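Local coordinates for iron binding protein FbpA (Mannheimia haemolytica, PDB 1Q35) that probably captures ferric iron in the periplasm for uptake by the cell, as a bacterial solute-binding protein, and is modelled here without bound iron, at residues 21-24 and 28-31; 73-78 and 94-99; 234-239 and 244-249; 251-256 and 260-265. All coordinates share one frame; numbering follows the deposited sequence.

Interaction 1 (21-24 and 28-31)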
loop_
_atom_site.group_PDB
_atom_site.type_symbol
_atom_site.label_atom_id
_atom_site.label_comp_id
_atom_site.label_asym_id
_atom_site.label_seq_id
_atom_site.Cartn_x
_atom_site.Cartn_y
_atom_site.Cartn_z
ATOM N N ASN A 21 -19.158 10.565 0.093
ATOM C CA ASN A 21 -19.927 10.421 -1.140
ATOM C C ASN A 21 -20.846 9.203 -1.089
ATOM O O ASN A 21 -21.965 9.250 -1.593
ATOM C CB ASN A 21 -19.003 10.352 -2.360
ATOM C CG ASN A 21 -18.623 11.727 -2.873
ATOM O OD1 ASN A 21 -19.358 12.336 -3.652
ATOM N ND2 ASN A 21 -17.476 12.229 -2.428
ATOM N N PHE A 22 -20.378 8.122 -0.470
ATOM C CA PHE A 22 -21.210 6.943 -0.233
ATOM C C PHE A 22 -22.424 7.307 0.621
ATOM O O PHE A 22 -23.544 6.934 0.291
ATOM C CB PHE A 22 -20.395 5.834 0.444
ATOM C CG PHE A 22 -21.235 4.728 1.031
ATOM C CD1 PHE A 22 -21.777 3.741 0.217
ATOM C CD2 PHE A 22 -21.465 4.665 2.400
ATOM C CE1 PHE A 22 -22.546 2.714 0.761
ATOM C CE2 PHE A 22 -22.235 3.637 2.944
ATOM C CZ PHE A 22 -22.765 2.665 2.119
ATOM N N GLU A 23 -22.195 8.036 1.709
ATOM C CA GLU A 23 -23.273 8.446 2.613
ATOM C C GLU A 23 -24.320 9.293 1.895
ATOM O O GLU A 23 -25.520 9.112 2.099
ATOM C CB GLU A 23 -22.715 9.238 3.795
ATOM C CG GLU A 23 -21.986 8.405 4.828
ATOM C CD GLU A 23 -21.519 9.235 6.004
ATOM O OE1 GLU A 23 -20.790 10.223 5.784
ATOM O OE2 GLU A 23 -21.884 8.909 7.146
ATOM N N LYS A 24 -23.859 10.211 1.052
ATOM C CA LYS A 24 -24.747 11.119 0.329
ATOM C C LYS A 24 -25.568 10.381 -0.728
ATOM O O LYS A 24 -26.761 10.642 -0.886
ATOM C CB LYS A 24 -23.932 12.236 -0.334
ATOM C CG LYS A 24 -24.772 13.310 -1.024
ATOM C CD LYS A 24 -23.912 14.455 -1.541
ATOM N N ILE A 28 -26.907 5.716 3.640
ATOM C CA ILE A 28 -26.426 4.844 4.707
ATOM C C ILE A 28 -25.376 5.583 5.530
ATOM O O ILE A 28 -24.419 6.119 4.980
ATOM C CB ILE A 28 -25.837 3.533 4.127
ATOM C CG1 ILE A 28 -26.913 2.755 3.360
ATOM C CG2 ILE A 28 -25.254 2.666 5.243
ATOM C CD1 ILE A 28 -26.368 1.690 2.435
ATOM N N LYS A 29 -25.565 5.599 6.844
ATOM C CA LYS A 29 -24.648 6.245 7.779
ATOM C C LYS A 29 -23.390 5.404 7.963
ATOM O O LYS A 29 -23.471 4.209 8.214
ATOM C CB LYS A 29 -25.341 6.442 9.136
ATOM C CG LYS A 29 -24.437 6.849 10.297
ATOM C CD LYS A 29 -23.910 8.263 10.143
ATOM C CE LYS A 29 -23.156 8.707 11.391
ATOM N NZ LYS A 29 -22.714 10.123 11.301
ATOM N N VAL A 30 -22.228 6.047 7.856
ATOM C CA VAL A 30 -20.951 5.397 8.106
ATOM C C VAL A 30 -20.468 5.761 9.499
ATOM O O VAL A 30 -20.297 6.940 9.813
ATOM C CB VAL A 30 -19.880 5.826 7.074
ATOM C CG1 VAL A 30 -18.493 5.305 7.465
ATOM C CG2 VAL A 30 -20.258 5.344 5.686
ATOM N N ASN A 31 -20.267 4.747 10.332
ATOM C CA ASN A 31 -19.540 4.892 11.584
ATOM C C ASN A 31 -18.128 4.418 11.326
ATOM O O ASN A 31 -17.935 3.313 10.840
ATOM C CB ASN A 31 -20.175 4.050 12.691
ATOM C CG ASN A 31 -21.653 4.316 12.845
ATOM O OD1 ASN A 31 -22.080 5.466 12.952
ATOM N ND2 ASN A 31 -22.447 3.252 12.849
HETATM O O HOH W 1 -20.867 9.744 9.393
#
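Glu23 OE2 accepts two hydrogen bonds, one from the strand backbone at Val30 N and one from a water. Val30 N donates to it at 3.0 Å, and the bond is nearly straight, with 169° at the hydrogen. The N-H meets the anti side of OE2, 29° out of the carboxylate plane. The water donates to Glu23 OE2 at 2.6 Å. The same water donates to Val30 O and accepts from Lys29 NZ, at 2.7 Å. It therefore bridges the acid and the lysine, whose charged atoms OE2 and NZ stay 4.4 Å apart, too far for a salt bridge. The nearby ammonium would be expected to favour the charged carboxylate. The Glu23 chain runs extended beyond CG, which carries the acid from the helix across to the strand. Its CG passes 3.3 Å from Ile28 O and also touches Val30 CG2.

The two segments belong to a beta-alpha-beta unit. Strand 3-8, helix 16-26 and strand 29-34 follow one another, and the two strands pair in parallel. Beneath the polar bridge lies the apolar face of the helix. Phe22 has CG anti to its N (chi1 166°), and this sends the ring down toward the sheet. Val30 CG2 comes to the ring edge, 3.6 Å from Phe22 CD2. Ile28 meets the far end of the ring, with CD1 3.7 Å from Phe22 CZ. Val4 of strand 3-8 also touches Phe22, Ile28 and Val30. Leu249 of helix 243-254 packs on Phe22. Ile28 O is buried by the contact and has no hydrogen-bond partner in the model.

Interaction 2 (73-78 and 94-99)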
loop_
_atom_site.group_PDB
_atom_site.type_symbol
_atom_site.label_atom_id
_atom_site.label_comp_id
_atom_site.label_asym_id
_atom_site.label_seq_id
_atom_site.Cartn_x
_atom_site.Cartn_y
_atom_site.Cartn_z
ATOM N N GLN A 73 -15.841 -13.096 5.605
ATOM C CA GLN A 73 -16.855 -13.960 5.000
ATOM C C GLN A 73 -16.913 -13.779 3.490
ATOM O O GLN A 73 -16.489 -12.751 2.951
ATOM C CB GLN A 73 -18.234 -13.724 5.622
ATOM C CG GLN A 73 -18.796 -12.321 5.469
ATOM C CD GLN A 73 -20.226 -12.241 5.978
ATOM O OE1 GLN A 73 -21.111 -12.925 5.454
ATOM N NE2 GLN A 73 -20.452 -11.446 7.010
ATOM N N LYS A 74 -17.454 -14.788 2.815
ATOM C CA LYS A 74 -17.544 -14.806 1.367
ATOM C C LYS A 74 -18.667 -13.910 0.869
ATOM O O LYS A 74 -19.797 -13.981 1.362
ATOM C CB LYS A 74 -17.771 -16.235 0.870
ATOM C CG LYS A 74 -16.626 -17.175 1.191
ATOM C CD LYS A 74 -16.958 -18.618 0.852
ATOM C CE LYS A 74 -17.029 -18.850 -0.644
ATOM N NZ LYS A 74 -16.704 -20.264 -0.994
ATOM N N ILE A 75 -18.350 -13.077 -0.116
ATOM C CA ILE A 75 -19.299 -12.152 -0.715
ATOM C C ILE A 75 -19.390 -12.439 -2.205
ATOM O O ILE A 75 -18.405 -12.314 -2.938
ATOM C CB ILE A 75 -18.850 -10.692 -0.496
ATOM C CG1 ILE A 75 -18.642 -10.395 0.995
ATOM C CG2 ILE A 75 -19.851 -9.727 -1.123
ATOM C CD1 ILE A 75 -19.900 -10.490 1.848
ATOM N N ASP A 76 -20.583 -12.826 -2.643
ATOM C CA ASP A 76 -20.850 -13.133 -4.036
ATOM C C ASP A 76 -21.738 -12.023 -4.587
ATOM O O ASP A 76 -22.940 -11.989 -4.324
ATOM C CB ASP A 76 -21.539 -14.498 -4.128
ATOM C CG ASP A 76 -21.822 -14.930 -5.557
ATOM O OD1 ASP A 76 -21.289 -14.319 -6.509
ATOM O OD2 ASP A 76 -22.574 -15.897 -5.817
ATOM N N SER A 77 -21.123 -11.110 -5.335
ATOM C CA SER A 77 -21.780 -9.922 -5.862
ATOM C C SER A 77 -21.492 -9.789 -7.352
ATOM O O SER A 77 -20.337 -9.816 -7.765
ATOM C CB SER A 77 -21.256 -8.677 -5.139
ATOM O OG SER A 77 -21.575 -7.499 -5.855
ATOM N N LYS A 78 -22.542 -9.640 -8.153
ATOM C CA LYS A 78 -22.401 -9.415 -9.592
ATOM C C LYS A 78 -21.733 -8.070 -9.872
ATOM O O LYS A 78 -21.046 -7.915 -10.878
ATOM C CB LYS A 78 -23.756 -9.451 -10.325
ATOM C CG LYS A 78 -24.880 -10.282 -9.685
ATOM C CD LYS A 78 -26.024 -9.396 -9.165
ATOM C CE LYS A 78 -25.609 -8.489 -8.003
ATOM N NZ LYS A 78 -25.256 -9.250 -6.775
ATOM N N GLN A 94 -13.426 -13.719 -0.449
ATOM C CA GLN A 94 -13.332 -13.190 0.916
ATOM C C GLN A 94 -12.590 -11.853 1.041
ATOM O O GLN A 94 -12.591 -11.261 2.114
ATOM C CB GLN A 94 -12.687 -14.215 1.844
ATOM C CG GLN A 94 -13.516 -15.470 2.052
ATOM C CD GLN A 94 -13.080 -16.234 3.277
ATOM O OE1 GLN A 94 -12.102 -16.979 3.228
ATOM N NE2 GLN A 94 -13.778 -16.028 4.387
ATOM N N TRP A 95 -11.952 -11.393 -0.033
ATOM C CA TRP A 95 -11.299 -10.082 -0.030
ATOM C C TRP A 95 -11.331 -9.473 -1.423
ATOM O O TRP A 95 -11.379 -10.175 -2.428
ATOM C CB TRP A 95 -9.864 -10.154 0.517
ATOM C CG TRP A 95 -8.916 -10.992 -0.292
ATOM C CD1 TRP A 95 -8.553 -12.285 -0.045
ATOM C CD2 TRP A 95 -8.191 -10.596 -1.469
ATOM N NE1 TRP A 95 -7.670 -12.722 -1.001
ATOM C CE2 TRP A 95 -7.427 -11.706 -1.887
ATOM C CE3 TRP A 95 -8.120 -9.417 -2.222
ATOM C CZ2 TRP A 95 -6.605 -11.674 -3.018
ATOM C CZ3 TRP A 95 -7.296 -9.385 -3.345
ATOM C CH2 TRP A 95 -6.556 -10.509 -3.729
ATOM N N PHE A 96 -11.267 -8.144 -1.462
ATOM C CA PHE A 96 -11.444 -7.376 -2.687
ATOM C C PHE A 96 -10.491 -6.196 -2.728
ATOM O O PHE A 96 -10.461 -5.377 -1.819
ATOM C CB PHE A 96 -12.890 -6.899 -2.792
ATOM C CG PHE A 96 -13.865 -8.024 -2.724
ATOM C CD1 PHE A 96 -14.369 -8.444 -1.501
ATOM C CD2 PHE A 96 -14.199 -8.732 -3.865
ATOM C CE1 PHE A 96 -15.225 -9.533 -1.422
ATOM C CE2 PHE A 96 -15.063 -9.813 -3.792
ATOM C CZ PHE A 96 -15.568 -10.214 -2.571
ATOM N N GLY A 97 -9.697 -6.134 -3.786
ATOM C CA GLY A 97 -8.851 -4.984 -4.050
ATOM C C GLY A 97 -9.671 -3.830 -4.596
ATOM O O GLY A 97 -10.589 -4.026 -5.392
ATOM N N LEU A 98 -9.330 -2.619 -4.159
ATOM C CA LEU A 98 -10.003 -1.394 -4.583
ATOM C C LEU A 98 -9.084 -0.455 -5.372
ATOM O O LEU A 98 -9.556 0.273 -6.240
ATOM C CB LEU A 98 -10.561 -0.664 -3.363
ATOM C CG LEU A 98 -11.691 -1.394 -2.631
ATOM C CD1 LEU A 98 -12.023 -0.670 -1.341
ATOM C CD2 LEU A 98 -12.932 -1.529 -3.513
ATOM N N THR A 99 -7.793 -0.438 -5.035
ATOM C CA THR A 99 -6.788 0.265 -5.835
ATOM C C THR A 99 -5.515 -0.550 -5.848
ATOM O O THR A 99 -5.325 -1.431 -5.015
ATOM C CB THR A 99 -6.431 1.633 -5.244
ATOM O OG1 THR A 99 -5.846 1.436 -3.950
ATOM C CG2 THR A 99 -7.653 2.514 -5.035
HETATM O O HOH W 2 -15.052 -10.278 2.674
#
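The backbones of 73-78 and 94-99 come closest at Lys74 and Gln94, whose CA atoms are 4.5 Å apart, and no direct hydrogen bond joins the two segments. A water fills that role. It donates to Gln73 O at 2.9 Å and to Gln94 O at 2.7 Å, so one molecule satisfies two carbonyls.

The Gln94 side chain lies against the Gln73-Lys74 backbone. Its CG touches Lys74 CG at 3.6 Å, and the two chains cross at a slant. Gln94 is extended beyond CG (chi2 -162°), which takes NE2 along to Gln73 CA, 3.8 Å away. That is a van der Waals contact. Gln73 starts its side chain away from 94-99, and its amide is held by other groups: NE2 bonds Ala237 O and OE1 bonds Lys243 NZ.

Segment 94-99 leads into strand 96-108 of the central sheet of this solute-binding fold, and the loop 73-78 lies beside its start. Strand 96-108 pairs antiparallel with strand 228-236, and Gln73 makes a backbone bond to Ile236 beyond the point where Phe96 pairs with Val234. Further along, Leu98 and Thr99 both face Ser232, a classic beta bulge.

Phe96 is the apolar link. Its CG stands anti to the carbonyl carbon (chi1 -56°), and the ring reaches across to Ile75. The Ile75 carbonyl lies at the ring edge, with O 3.5 Å from Phe96 CZ. Ile75 CB sits 3.9 Å from the same CZ. The Ile75 side chain continues away from the ring, toward Ile236 and Val247, while Ile250 of helix 243-254 packs on Phe96.

Interaction 3 (234-239 and 244-249)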
loop_
_atom_site.group_PDB
_atom_site.type_symbol
_atom_site.label_atom_id
_atom_site.label_comp_id
_atom_site.label_asym_id
_atom_site.label_seq_id
_atom_site.Cartn_x
_atom_site.Cartn_y
_atom_site.Cartn_z
ATOM N N VAL A 234 -10.478 -4.407 0.896
ATOM C CA VAL A 234 -11.567 -4.480 1.843
ATOM C C VAL A 234 -11.978 -5.921 2.076
ATOM O O VAL A 234 -11.910 -6.760 1.170
ATOM C CB VAL A 234 -12.761 -3.620 1.374
ATOM C CG1 VAL A 234 -13.366 -4.146 0.072
ATOM C CG2 VAL A 234 -13.800 -3.506 2.459
ATOM N N VAL A 235 -12.360 -6.187 3.320
ATOM C CA VAL A 235 -12.975 -7.439 3.726
ATOM C C VAL A 235 -14.256 -7.107 4.494
ATOM O O VAL A 235 -14.336 -6.080 5.178
ATOM C CB VAL A 235 -12.041 -8.315 4.590
ATOM C CG1 VAL A 235 -10.708 -8.527 3.898
ATOM C CG2 VAL A 235 -11.844 -7.721 5.969
ATOM N N ILE A 236 -15.264 -7.965 4.371
ATOM C CA ILE A 236 -16.446 -7.896 5.223
ATOM C C ILE A 236 -16.242 -8.901 6.356
ATOM O O ILE A 236 -15.947 -10.069 6.119
ATOM C CB ILE A 236 -17.743 -8.134 4.413
ATOM C CG1 ILE A 236 -17.973 -6.931 3.489
ATOM C CG2 ILE A 236 -18.935 -8.344 5.352
ATOM C CD1 ILE A 236 -19.245 -6.965 2.673
ATOM N N ALA A 237 -16.344 -8.415 7.588
ATOM C CA ALA A 237 -16.095 -9.227 8.767
ATOM C C ALA A 237 -17.080 -10.389 8.874
ATOM O O ALA A 237 -18.251 -10.275 8.481
ATOM C CB ALA A 237 -16.162 -8.367 10.015
ATOM N N LYS A 238 -16.603 -11.495 9.436
ATOM C CA LYS A 238 -17.378 -12.732 9.526
ATOM C C LYS A 238 -18.742 -12.516 10.179
ATOM O O LYS A 238 -19.740 -13.094 9.747
ATOM C CB LYS A 238 -16.600 -13.791 10.318
ATOM C CG LYS A 238 -17.340 -15.124 10.474
ATOM C CD LYS A 238 -16.464 -16.182 11.113
ATOM C CE LYS A 238 -17.186 -17.514 11.223
ATOM N NZ LYS A 238 -16.402 -18.489 12.034
ATOM N N HIS A 239 -18.783 -11.681 11.210
ATOM C CA HIS A 239 -19.990 -11.492 12.014
ATOM C C HIS A 239 -20.641 -10.123 11.795
ATOM O O HIS A 239 -21.397 -9.641 12.641
ATOM C CB HIS A 239 -19.643 -11.731 13.480
ATOM C CG HIS A 239 -19.182 -13.127 13.755
ATOM N ND1 HIS A 239 -20.048 -14.194 13.809
ATOM C CD2 HIS A 239 -17.943 -13.635 13.955
ATOM C CE1 HIS A 239 -19.365 -15.300 14.047
ATOM N NE2 HIS A 239 -18.087 -14.988 14.143
ATOM N N ALA A 244 -25.795 -6.375 4.596
ATOM C CA ALA A 244 -26.353 -5.834 3.362
ATOM C C ALA A 244 -25.795 -4.442 3.089
ATOM O O ALA A 244 -25.470 -4.120 1.950
ATOM C CB ALA A 244 -27.870 -5.782 3.433
ATOM N N ASN A 245 -25.703 -3.628 4.135
ATOM C CA ASN A 245 -25.121 -2.285 4.021
ATOM C C ASN A 245 -23.617 -2.336 3.743
ATOM O O ASN A 245 -23.090 -1.503 3.002
ATOM C CB ASN A 245 -25.406 -1.463 5.282
ATOM C CG ASN A 245 -26.868 -1.045 5.394
ATOM O OD1 ASN A 245 -27.625 -1.128 4.429
ATOM N ND2 ASN A 245 -27.259 -0.579 6.574
ATOM N N ALA A 246 -22.935 -3.318 4.325
ATOM C CA ALA A 246 -21.506 -3.515 4.081
ATOM C C ALA A 246 -21.264 -3.874 2.621
ATOM O O ALA A 246 -20.325 -3.371 2.005
ATOM C CB ALA A 246 -20.949 -4.588 4.995
ATOM N N VAL A 247 -22.115 -4.727 2.059
ATOM C CA VAL A 247 -21.995 -5.103 0.658
ATOM C C VAL A 247 -22.235 -3.881 -0.224
ATOM O O VAL A 247 -21.503 -3.665 -1.189
ATOM C CB VAL A 247 -22.955 -6.253 0.286
ATOM C CG1 VAL A 247 -23.013 -6.459 -1.220
ATOM C CG2 VAL A 247 -22.514 -7.535 0.969
ATOM N N LYS A 248 -23.230 -3.065 0.110
ATOM C CA LYS A 248 -23.480 -1.848 -0.658
ATOM C C LYS A 248 -22.281 -0.893 -0.621
ATOM O O LYS A 248 -21.978 -0.249 -1.622
ATOM C CB LYS A 248 -24.752 -1.152 -0.178
ATOM C CG LYS A 248 -26.023 -1.868 -0.636
ATOM C CD LYS A 248 -27.288 -1.237 -0.081
ATOM C CE LYS A 248 -28.532 -1.933 -0.627
ATOM N NZ LYS A 248 -29.722 -1.767 0.255
ATOM N N LEU A 249 -21.598 -0.816 0.517
ATOM C CA LEU A 249 -20.403 0.022 0.629
ATOM C C LEU A 249 -19.276 -0.475 -0.276
ATOM O O LEU A 249 -18.686 0.319 -1.013
ATOM C CB LEU A 249 -19.918 0.114 2.075
ATOM C CG LEU A 249 -18.600 0.877 2.277
ATOM C CD1 LEU A 249 -18.659 2.288 1.702
ATOM C CD2 LEU A 249 -18.243 0.930 3.736
#
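Ile236 CD1 is the point at which the strand meets the helix. This methyl lies 3.7 Å from Ala246 CB, and its neighbour CG1 is also near the same carbon, at 4.1 Å. Val247 CG2 lies 3.7 Å from Ile236 CD1 as well. The methyl therefore rests between two consecutive helix side chains. It also touches the peptide that joins them, 3.7 Å from Ala246 C and from Val247 N. No hydrogen bond crosses the contact, and only 108 Å² is buried, so it is a small apolar touch.

The Ile236 chain is stretched out. With chi2 at -177°, CD1 is the far end of a straight arm that spans the gap from strand to helix. The backbones stay 6.8 Å apart at Ile236 CA and Ala246 CA. Ala246 offers just a methyl here, consistent with the arm reaching the helix backbone. Val247 has CG1 anti to N (chi1 169°), which leaves CG2 as the methyl that meets Ile236.

Further out, the strand is fixed by its neighbours. Val235 bonds through its backbone to Leu55, and Ala237 to Asp53. Ile250 also packs on the Ile236 side chain, and Val54 of strand 54-57 touches Ala246. On the helix, Lys248 N bonds Ala244 O and Leu249 N bonds Asn245 O, the regular helical pattern. At the other end of the strand segment, Lys238 NZ forms a salt bridge with Asp70. The contact packs helix 243-254 against the central sheet, in the layered alpha/beta architecture of periplasmic solute-binding proteins.

Interaction 4 (251-256 and 260-265)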
loop_
_atom_site.group_PDB
_atom_site.type_symbol
_atom_site.label_atom_id
_atom_site.label_comp_id
_atom_site.label_asym_id
_atom_site.label_seq_id
_atom_site.Cartn_x
_atom_site.Cartn_y
_atom_site.Cartn_z
ATOM N N GLU A 251 -19.456 -2.480 -2.878
ATOM C CA GLU A 251 -19.925 -2.312 -4.249
ATOM C C GLU A 251 -19.771 -0.860 -4.703
ATOM O O GLU A 251 -19.335 -0.601 -5.820
ATOM C CB GLU A 251 -21.386 -2.767 -4.381
ATOM C CG GLU A 251 -21.543 -4.282 -4.318
ATOM C CD GLU A 251 -22.987 -4.762 -4.329
ATOM O OE1 GLU A 251 -23.204 -5.936 -4.691
ATOM O OE2 GLU A 251 -23.895 -3.985 -3.970
ATOM N N TYR A 252 -20.111 0.077 -3.827
ATOM C CA TYR A 252 -19.960 1.501 -4.123
ATOM C C TYR A 252 -18.493 1.863 -4.365
ATOM O O TYR A 252 -18.173 2.571 -5.320
ATOM C CB TYR A 252 -20.505 2.361 -2.980
ATOM C CG TYR A 252 -20.487 3.846 -3.278
ATOM C CD1 TYR A 252 -19.373 4.624 -2.978
ATOM C CD2 TYR A 252 -21.580 4.469 -3.871
ATOM C CE1 TYR A 252 -19.347 5.984 -3.258
ATOM C CE2 TYR A 252 -21.568 5.827 -4.153
ATOM C CZ TYR A 252 -20.449 6.579 -3.841
ATOM O OH TYR A 252 -20.432 7.925 -4.123
ATOM N N LEU A 253 -17.609 1.375 -3.502
ATOM C CA LEU A 253 -16.185 1.693 -3.615
ATOM C C LEU A 253 -15.573 1.107 -4.889
ATOM O O LEU A 253 -14.569 1.632 -5.384
ATOM C CB LEU A 253 -15.416 1.230 -2.372
ATOM C CG LEU A 253 -15.764 1.982 -1.084
ATOM C CD1 LEU A 253 -15.095 1.342 0.120
ATOM C CD2 LEU A 253 -15.403 3.464 -1.172
ATOM N N SER A 254 -16.181 0.051 -5.428
ATOM C CA SER A 254 -15.730 -0.574 -6.673
ATOM C C SER A 254 -16.252 0.105 -7.945
ATOM O O SER A 254 -15.774 -0.194 -9.036
ATOM C CB SER A 254 -16.140 -2.055 -6.697
ATOM O OG SER A 254 -17.493 -2.232 -7.108
ATOM N N GLY A 255 -17.234 0.992 -7.803
ATOM C CA GLY A 255 -17.925 1.573 -8.945
ATOM C C GLY A 255 -17.227 2.757 -9.587
ATOM O O GLY A 255 -16.216 3.257 -9.097
ATOM N N GLU A 256 -17.799 3.218 -10.693
ATOM C CA GLU A 256 -17.209 4.269 -11.518
ATOM C C GLU A 256 -16.887 5.536 -10.731
ATOM O O GLU A 256 -15.785 6.081 -10.857
ATOM C CB GLU A 256 -18.163 4.602 -12.672
ATOM C CG GLU A 256 -17.661 5.659 -13.638
ATOM C CD GLU A 256 -18.680 5.959 -14.711
ATOM O OE1 GLU A 256 -19.544 6.832 -14.481
ATOM O OE2 GLU A 256 -18.622 5.308 -15.772
ATOM N N GLY A 260 -13.105 6.764 -9.676
ATOM C CA GLY A 260 -12.661 8.062 -10.145
ATOM C C GLY A 260 -12.105 8.926 -9.029
ATOM O O GLY A 260 -11.123 9.631 -9.232
ATOM N N LEU A 261 -12.727 8.882 -7.855
ATOM C CA LEU A 261 -12.215 9.596 -6.691
ATOM C C LEU A 261 -10.856 9.043 -6.242
ATOM O O LEU A 261 -9.953 9.799 -5.911
ATOM C CB LEU A 261 -13.209 9.535 -5.524
ATOM C CG LEU A 261 -14.565 10.215 -5.719
ATOM C CD1 LEU A 261 -15.445 9.968 -4.500
ATOM C CD2 LEU A 261 -14.414 11.706 -5.982
ATOM N N TYR A 262 -10.712 7.724 -6.216
ATOM C CA TYR A 262 -9.426 7.122 -5.894
ATOM C C TYR A 262 -8.349 7.611 -6.878
ATOM O O TYR A 262 -7.216 7.889 -6.481
ATOM C CB TYR A 262 -9.528 5.603 -5.943
ATOM C CG TYR A 262 -10.111 4.923 -4.720
ATOM C CD1 TYR A 262 -11.194 4.057 -4.835
ATOM C CD2 TYR A 262 -9.544 5.095 -3.465
ATOM C CE1 TYR A 262 -11.698 3.393 -3.732
ATOM C CE2 TYR A 262 -10.045 4.435 -2.348
ATOM C CZ TYR A 262 -11.128 3.584 -2.493
ATOM O OH TYR A 262 -11.633 2.898 -1.412
ATOM N N ALA A 263 -8.704 7.734 -8.151
ATOM C CA ALA A 263 -7.755 8.194 -9.165
ATOM C C ALA A 263 -7.402 9.667 -8.976
ATOM O O ALA A 263 -6.229 10.025 -8.915
ATOM C CB ALA A 263 -8.318 7.972 -10.557
ATOM N N GLU A 264 -8.422 10.509 -8.854
ATOM C CA GLU A 264 -8.237 11.958 -8.948
ATOM C C GLU A 264 -7.832 12.593 -7.636
ATOM O O GLU A 264 -7.048 13.543 -7.627
ATOM C CB GLU A 264 -9.516 12.630 -9.453
ATOM C CG GLU A 264 -9.893 12.253 -10.876
ATOM C CD GLU A 264 -8.890 12.726 -11.915
ATOM O OE1 GLU A 264 -8.813 12.088 -12.981
ATOM O OE2 GLU A 264 -8.188 13.730 -11.675
ATOM N N LEU A 265 -8.367 12.089 -6.528
ATOM C CA LEU A 265 -8.068 12.621 -5.204
ATOM C C LEU A 265 -6.862 11.954 -4.553
ATOM O O LEU A 265 -6.070 12.617 -3.891
ATOM C CB LEU A 265 -9.273 12.482 -4.273
ATOM C CG LEU A 265 -10.572 13.160 -4.708
ATOM C CD1 LEU A 265 -11.635 13.000 -3.629
ATOM C CD2 LEU A 265 -10.355 14.634 -5.032
#
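This is a helix-to-helix contact at the junction where helix 243-254 gives way to helix 256-266. Gly255 sits between them as the N-cap of the second helix. In that helix, Gly260 N donates to Glu256 O at 3.0 Å, with 153° at the hydrogen. This is the i to i+4 bond of its first turn.

The side-chain part joins Leu253 to Tyr262. Leu253 O lies in the plane of the tyrosine ring, at its edge, 3.8 Å from CE1. The leucine methyls meet the phenol end instead, with CD2 3.8 Å and CD1 4.1 Å from Tyr262 OH. Tyr262 CG stands anti to the carbonyl carbon (chi1 -81°), and the ring leans back toward the first helix. Leu98 packs on both Leu253 and Tyr262, and Arg10 and Ile15 also touch the tyrosine.

At the end of the first helix, Ser254 OG donates to Glu251 O at 2.8 Å and is also bonded to Asn83 ND2. Leu253 O takes its hydrogen bond from Gln259 NE2, so the ring edge is at most a weak polar contact, and the Leu253-Tyr262 contact rests mainly on apolar packing.

In the fold
Helix 243-254 runs through the set. Its earlier part serves interaction 3 and its end serves interaction 4. Interactions 1 and 3 touch where Phe22 CE1 comes 3.4 Å from Leu249 CA. Interactions 1 and 4 meet through Asn21 O and Tyr252 OH, 3.2 Å apart. Interactions 2 and 3 are joined by a backbone bond, Phe96 O to Val234 N at 2.9 Å, and their centres lie 9 Å apart. Interaction 2 reaches interaction 4 through Ser77 OG and Glu251 OE1. Interactions 1, 2 and 3 lie away from the iron site. In interaction 4, the side chain of Tyr262 is about 9 Å from that of Tyr198 and about 11 Å from that of Tyr142, both iron-binding residues; no iron is bound in this model.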